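RagB/SusD family nutrient uptake outer membrane protein from Bacteroides thetaiotaomicron probably binds beta-glucan at the cell surface, as a SusD-family outer-membrane protein that helps gut Bacteroides capture glycans for uptake. Local coordinates of one contact, PDB 7KV2 (chain A, 1.80 Å), residues Trp162-Tyr167 and Lys493-Ile498, beside the matching contact of the related SusD family protein from Bacteroides uniformis, PDB 7KV1 (chain B, 1.86 Å), residues Phe163-Phe168 and Lys507-Ile512. Both blocks share one frame: the second was fitted to the first on N, CA, C and O of the twelve residues, RMSD 0.27 Å. Numbering follows each deposited sequence.

Structure 1 (7KV2).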
loop_
_atom_site.group_PDB
_atom_site.type_symbol
_atom_site.label_atom_id
_atom_site.label_comp_id
_atom_site.label_asym_id
_atom_site.label_seq_id
_atom_site.Cartn_x
_atom_site.Cartn_y
_atom_site.Cartn_z
ATOM N N TRP A 162 6.367 -1.765 12.890
ATOM C CA TRP A 162 7.037 -1.655 14.226
ATOM C C TRP A 162 6.705 -2.827 15.173
ATOM O O TRP A 162 7.535 -3.059 16.087
ATOM C CB TRP A 162 6.694 -0.322 14.868
ATOM C CG TRP A 162 7.375 0.862 14.275
ATOM C CD1 TRP A 162 8.648 1.274 14.514
ATOM C CD2 TRP A 162 6.806 1.803 13.350
ATOM N NE1 TRP A 162 8.907 2.418 13.825
ATOM C CE2 TRP A 162 7.793 2.767 13.099
ATOM C CE3 TRP A 162 5.567 1.899 12.692
ATOM C CZ2 TRP A 162 7.570 3.864 12.269
ATOM C CZ3 TRP A 162 5.337 3.001 11.904
ATOM C CH2 TRP A 162 6.338 3.932 11.644
ATOM N N GLY A 163 5.560 -3.496 15.013
ATOM C CA GLY A 163 5.222 -4.775 15.669
ATOM C C GLY A 163 4.716 -4.593 17.106
ATOM O O GLY A 163 3.518 -4.845 17.350
ATOM N N ASN A 164 5.614 -4.242 18.028
ATOM C CA ASN A 164 5.344 -4.167 19.502
ATOM C C ASN A 164 5.011 -2.725 19.879
ATOM O O ASN A 164 5.958 -1.961 20.176
ATOM C CB ASN A 164 6.559 -4.675 20.297
ATOM C CG ASN A 164 7.074 -6.012 19.836
ATOM O OD1 ASN A 164 6.436 -7.041 19.984
ATOM N ND2 ASN A 164 8.252 -6.012 19.251
ATOM N N VAL A 165 3.742 -2.308 19.793
ATOM C CA VAL A 165 3.358 -0.858 19.773
ATOM C C VAL A 165 2.195 -0.626 20.731
ATOM O O VAL A 165 1.532 -1.591 21.097
ATOM C CB VAL A 165 2.977 -0.405 18.346
ATOM C CG1 VAL A 165 4.196 -0.456 17.450
ATOM C CG2 VAL A 165 1.840 -1.227 17.805
ATOM N N PRO A 166 1.924 0.640 21.121
ATOM C CA PRO A 166 0.801 0.972 22.000
ATOM C C PRO A 166 -0.547 0.537 21.413
ATOM O O PRO A 166 -0.731 0.662 20.183
ATOM C CB PRO A 166 0.813 2.495 22.112
ATOM C CG PRO A 166 2.165 2.939 21.641
ATOM C CD PRO A 166 2.704 1.827 20.769
ATOM N N TYR A 167 -1.462 0.046 22.261
ATOM C CA TYR A 167 -2.829 -0.360 21.853
ATOM C C TYR A 167 -3.845 0.351 22.748
ATOM O O TYR A 167 -3.600 0.496 23.969
ATOM C CB TYR A 167 -3.019 -1.880 21.863
ATOM C CG TYR A 167 -4.403 -2.273 21.413
ATOM C CD1 TYR A 167 -4.697 -2.389 20.059
ATOM C CD2 TYR A 167 -5.455 -2.439 22.316
ATOM C CE1 TYR A 167 -5.974 -2.695 19.616
ATOM C CE2 TYR A 167 -6.741 -2.750 21.884
ATOM C CZ TYR A 167 -7.003 -2.870 20.524
ATOM O OH TYR A 167 -8.246 -3.162 20.033
ATOM N N LYS A 493 15.595 -7.477 12.003
ATOM C CA LYS A 493 15.175 -6.340 11.156
ATOM C C LYS A 493 13.675 -6.399 10.868
ATOM O O LYS A 493 13.187 -5.456 10.250
ATOM C CB LYS A 493 15.990 -6.345 9.870
ATOM C CG LYS A 493 17.493 -6.313 10.102
ATOM C CD LYS A 493 17.967 -5.218 10.993
ATOM C CE LYS A 493 19.474 -5.292 11.184
ATOM N NZ LYS A 493 19.959 -4.056 11.808
ATOM N N LYS A 494 12.955 -7.409 11.344
ATOM C CA LYS A 494 11.501 -7.546 11.054
ATOM C C LYS A 494 10.695 -6.317 11.540
ATOM O O LYS A 494 9.706 -5.953 10.855
ATOM C CB LYS A 494 10.991 -8.860 11.638
ATOM C CG LYS A 494 9.500 -9.086 11.467
ATOM C CD LYS A 494 9.075 -10.518 11.741
ATOM C CE LYS A 494 7.598 -10.683 11.467
ATOM N NZ LYS A 494 7.103 -12.035 11.813
ATOM N N TYR A 495 11.022 -5.746 12.711
ATOM C CA TYR A 495 10.341 -4.583 13.330
ATOM C C TYR A 495 11.313 -3.406 13.368
ATOM O O TYR A 495 12.441 -3.573 13.937
ATOM C CB TYR A 495 9.814 -4.950 14.730
ATOM C CG TYR A 495 8.972 -6.191 14.771
ATOM C CD1 TYR A 495 7.871 -6.323 13.935
ATOM C CD2 TYR A 495 9.251 -7.231 15.650
ATOM C CE1 TYR A 495 7.091 -7.459 13.936
ATOM C CE2 TYR A 495 8.464 -8.373 15.674
ATOM C CZ TYR A 495 7.366 -8.478 14.836
ATOM O OH TYR A 495 6.587 -9.598 14.811
ATOM N N LEU A 496 10.943 -2.250 12.796
ATOM C CA LEU A 496 11.830 -1.057 12.747
ATOM C C LEU A 496 12.015 -0.511 14.163
ATOM O O LEU A 496 11.158 -0.723 15.011
ATOM C CB LEU A 496 11.213 0.042 11.885
ATOM C CG LEU A 496 11.245 -0.248 10.373
ATOM C CD1 LEU A 496 10.259 0.667 9.660
ATOM C CD2 LEU A 496 12.653 -0.041 9.838
ATOM N N PRO A 497 13.083 0.264 14.412
ATOM C CA PRO A 497 13.210 1.016 15.657
ATOM C C PRO A 497 12.013 1.959 15.800
ATOM O O PRO A 497 11.719 2.696 14.829
ATOM C CB PRO A 497 14.469 1.873 15.497
ATOM C CG PRO A 497 15.248 1.181 14.408
ATOM C CD PRO A 497 14.204 0.529 13.511
ATOM N N ILE A 498 11.384 1.955 16.989
ATOM C CA ILE A 498 10.371 2.988 17.391
ATOM C C ILE A 498 11.035 4.361 17.410
ATOM O O ILE A 498 12.149 4.486 17.909
ATOM C CB ILE A 498 9.726 2.581 18.725
ATOM C CG1 ILE A 498 9.034 1.229 18.571
ATOM C CG2 ILE A 498 8.782 3.668 19.231
ATOM C CD1 ILE A 498 8.626 0.564 19.875
#
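At the C-terminal end of helix 137-162 in this SusD-family fold, the indole of Trp162 packs against the loop 493-498, which leads into helix 500-505. Its CG, anti to the carbonyl carbon (chi1 -74°), sets the ring against this loop. Trp162 NE1 donates a bent hydrogen bond of 3.0 Å (136°) to Pro497 O; the oxygen lies at the edge of the indole, in its plane, while NE1 stands above the carbonyl plane. CB of Leu496 lies 3.9 Å and CG1 of Ile498 4.1 Å from Trp162 CD1, giving the buried ring aliphatic neighbours. Gly163, the first residue to leave helical geometry, has a positive phi (81°), which suits glycine; its CA sits 3.5 Å from Tyr495 CD1, where a CB would clash. Asn164 brings ND2 to 3.9 Å from Tyr495 CD2, its steeply inclined amide held by Ala183 N and Asn513.

Structure 2 (7KV1).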
loop_
_atom_site.group_PDB
_atom_site.type_symbol
_atom_site.label_atom_id
_atom_site.label_comp_id
_atom_site.label_asym_id
_atom_site.label_seq_id
_atom_site.Cartn_x
_atom_site.Cartn_y
_atom_site.Cartn_z
ATOM N N PHE B 163 6.383 -1.551 12.984
ATOM C CA PHE B 163 6.954 -1.493 14.358
ATOM C C PHE B 163 6.628 -2.744 15.189
ATOM O O PHE B 163 7.404 -3.053 16.134
ATOM C CB PHE B 163 6.474 -0.239 15.080
ATOM C CG PHE B 163 6.787 1.035 14.352
ATOM C CD1 PHE B 163 8.053 1.604 14.441
ATOM C CD2 PHE B 163 5.830 1.635 13.548
ATOM C CE1 PHE B 163 8.353 2.767 13.738
ATOM C CE2 PHE B 163 6.127 2.814 12.869
ATOM C CZ PHE B 163 7.401 3.348 12.927
ATOM N N GLY B 164 5.523 -3.439 14.906
ATOM C CA GLY B 164 5.173 -4.685 15.633
ATOM C C GLY B 164 4.669 -4.449 17.058
ATOM O O GLY B 164 3.452 -4.563 17.284
ATOM N N ASN B 165 5.566 -4.082 17.966
ATOM C CA ASN B 165 5.372 -4.000 19.433
ATOM C C ASN B 165 4.926 -2.575 19.763
ATOM O O ASN B 165 5.784 -1.703 19.949
ATOM C CB ASN B 165 6.646 -4.434 20.170
ATOM C CG ASN B 165 7.160 -5.785 19.713
ATOM O OD1 ASN B 165 6.513 -6.808 19.938
ATOM N ND2 ASN B 165 8.339 -5.817 19.110
ATOM N N VAL B 166 3.627 -2.308 19.761
ATOM C CA VAL B 166 3.136 -0.910 19.770
ATOM C C VAL B 166 2.087 -0.724 20.861
ATOM O O VAL B 166 1.401 -1.667 21.231
ATOM C CB VAL B 166 2.582 -0.515 18.396
ATOM C CG1 VAL B 166 3.666 -0.585 17.332
ATOM C CG2 VAL B 166 1.360 -1.368 18.031
ATOM N N PRO B 167 1.965 0.506 21.399
ATOM C CA PRO B 167 0.816 0.903 22.216
ATOM C C PRO B 167 -0.504 0.563 21.509
ATOM O O PRO B 167 -0.668 0.834 20.314
ATOM C CB PRO B 167 0.963 2.423 22.366
ATOM C CG PRO B 167 2.445 2.630 22.232
ATOM C CD PRO B 167 2.890 1.628 21.179
ATOM N N PHE B 168 -1.391 -0.076 22.251
ATOM C CA PHE B 168 -2.686 -0.560 21.742
ATOM C C PHE B 168 -3.816 0.016 22.595
ATOM O O PHE B 168 -3.874 -0.303 23.788
ATOM C CB PHE B 168 -2.680 -2.091 21.689
ATOM C CG PHE B 168 -3.806 -2.575 20.824
ATOM C CD1 PHE B 168 -5.064 -2.757 21.350
ATOM C CD2 PHE B 168 -3.639 -2.650 19.454
ATOM C CE1 PHE B 168 -6.117 -3.141 20.538
ATOM C CE2 PHE B 168 -4.694 -3.018 18.650
ATOM C CZ PHE B 168 -5.930 -3.242 19.196
ATOM N N LYS B 507 15.440 -7.689 12.129
ATOM C CA LYS B 507 15.162 -6.508 11.272
ATOM C C LYS B 507 13.666 -6.435 10.935
ATOM O O LYS B 507 13.273 -5.510 10.244
ATOM C CB LYS B 507 16.015 -6.576 10.001
ATOM C CG LYS B 507 17.518 -6.714 10.242
ATOM C CD LYS B 507 18.091 -5.616 11.125
ATOM C CE LYS B 507 19.604 -5.697 11.321
ATOM N NZ LYS B 507 20.069 -4.548 12.132
ATOM N N LYS B 508 12.865 -7.399 11.378
ATOM C CA LYS B 508 11.423 -7.485 11.062
ATOM C C LYS B 508 10.613 -6.339 11.655
ATOM O O LYS B 508 9.582 -6.001 11.061
ATOM C CB LYS B 508 10.849 -8.791 11.606
ATOM C CG LYS B 508 9.420 -9.056 11.173
ATOM C CD LYS B 508 9.029 -10.524 11.307
ATOM C CE LYS B 508 7.574 -10.725 10.965
ATOM N NZ LYS B 508 7.217 -12.170 10.937
ATOM N N TYR B 509 11.031 -5.775 12.777
ATOM C CA TYR B 509 10.349 -4.639 13.450
ATOM C C TYR B 509 11.343 -3.484 13.504
ATOM O O TYR B 509 12.375 -3.629 14.159
ATOM C CB TYR B 509 9.849 -5.058 14.834
ATOM C CG TYR B 509 9.042 -6.329 14.790
ATOM C CD1 TYR B 509 7.864 -6.377 14.065
ATOM C CD2 TYR B 509 9.459 -7.476 15.431
ATOM C CE1 TYR B 509 7.107 -7.530 13.984
ATOM C CE2 TYR B 509 8.727 -8.645 15.341
ATOM C CZ TYR B 509 7.532 -8.661 14.644
ATOM O OH TYR B 509 6.809 -9.819 14.525
ATOM N N ILE B 510 11.070 -2.405 12.776
ATOM C CA ILE B 510 12.033 -1.275 12.659
ATOM C C ILE B 510 12.070 -0.517 13.989
ATOM O O ILE B 510 11.167 -0.606 14.817
ATOM C CB ILE B 510 11.680 -0.388 11.449
ATOM C CG1 ILE B 510 10.387 0.383 11.695
ATOM C CG2 ILE B 510 11.625 -1.247 10.194
ATOM C CD1 ILE B 510 10.026 1.343 10.616
ATOM N N PRO B 511 13.126 0.282 14.230
ATOM C CA PRO B 511 13.199 1.099 15.447
ATOM C C PRO B 511 12.001 2.052 15.643
ATOM O O PRO B 511 11.535 2.677 14.704
ATOM C CB PRO B 511 14.505 1.893 15.242
ATOM C CG PRO B 511 15.311 1.016 14.311
ATOM C CD PRO B 511 14.280 0.454 13.352
ATOM N N ILE B 512 11.574 2.191 16.896
ATOM C CA ILE B 512 10.652 3.266 17.354
ATOM C C ILE B 512 11.490 4.550 17.449
ATOM O O ILE B 512 12.675 4.467 17.890
ATOM C CB ILE B 512 10.003 2.852 18.679
ATOM C CG1 ILE B 512 9.199 1.546 18.515
ATOM C CG2 ILE B 512 9.139 3.955 19.237
ATOM C CD1 ILE B 512 8.746 0.942 19.837
#
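The helix end followed by glycine sets the phenyl ring of Phe163 against the loop 507-512. Its CG, anti to the carbonyl carbon (chi1 -56°), sets the ring in this position. CE1 of Phe163 lies 3.3 Å from Pro511 O, which meets the ring at its edge, in its plane. Ile510 places CG1 3.7 Å from Phe163 CE1, CG1 standing between the backbone N and the carbonyl carbon (chi1 70°), and CG1 of Ile512 is 4.2 Å from Phe163 CD1, giving the buried ring aliphatic neighbours. Gly164, the first residue to leave helical geometry, has a positive phi (74°), which suits glycine; its CA sits 3.5 Å from Tyr509 CD1, where a CB would clash. Asn165 brings ND2 to 4.2 Å from Tyr509 CD2, its steeply inclined amide held by Ala185 N and Asn526.

Comparison
The sharpest difference is a hydrogen bond found in A alone: Trp162(A) NE1 donates to Pro497(A) O at 3.0 Å, whereas Phe163(B) has no polar atom with which to make it. The phenyl ring nevertheless occupies much the same place. After superposition, CE1 of Phe163(B) falls 0.7 Å from NE1 of Trp162(A), putting a carbon where A has its donor, and CZ of Phe163(B) is 0.9 Å from CZ2 of Trp162(A). CH2, at the far end of the larger indole, has no counterpart in Phe163(B). Both rings touch the proline carbonyl and Ile498(A) or Ile512(B).

Next to the ring, Leu496(A) is exchanged for Ile510(B), with the CB atoms 0.8 Å apart. CD1 of each side chain ends in a similar position, 1.2 Å apart, and CG of Leu496(A) lies near CG2 of Ile510(B), 1.1 Å apart. The other branches differ: CD2 of Leu496(A) has no counterpart, and neither has CG1 of Ile510(B), which the isoleucine's beta-branch puts against the smaller ring, perhaps making up some of its bulk. Contact between this side chain and the ring is kept. Asn164(A), Tyr495(A), Ile498(A) and their counterparts keep their places. Away from the interface, Tyr167(A) is exchanged for Phe168(B), which has no counterpart to the tyrosine OH.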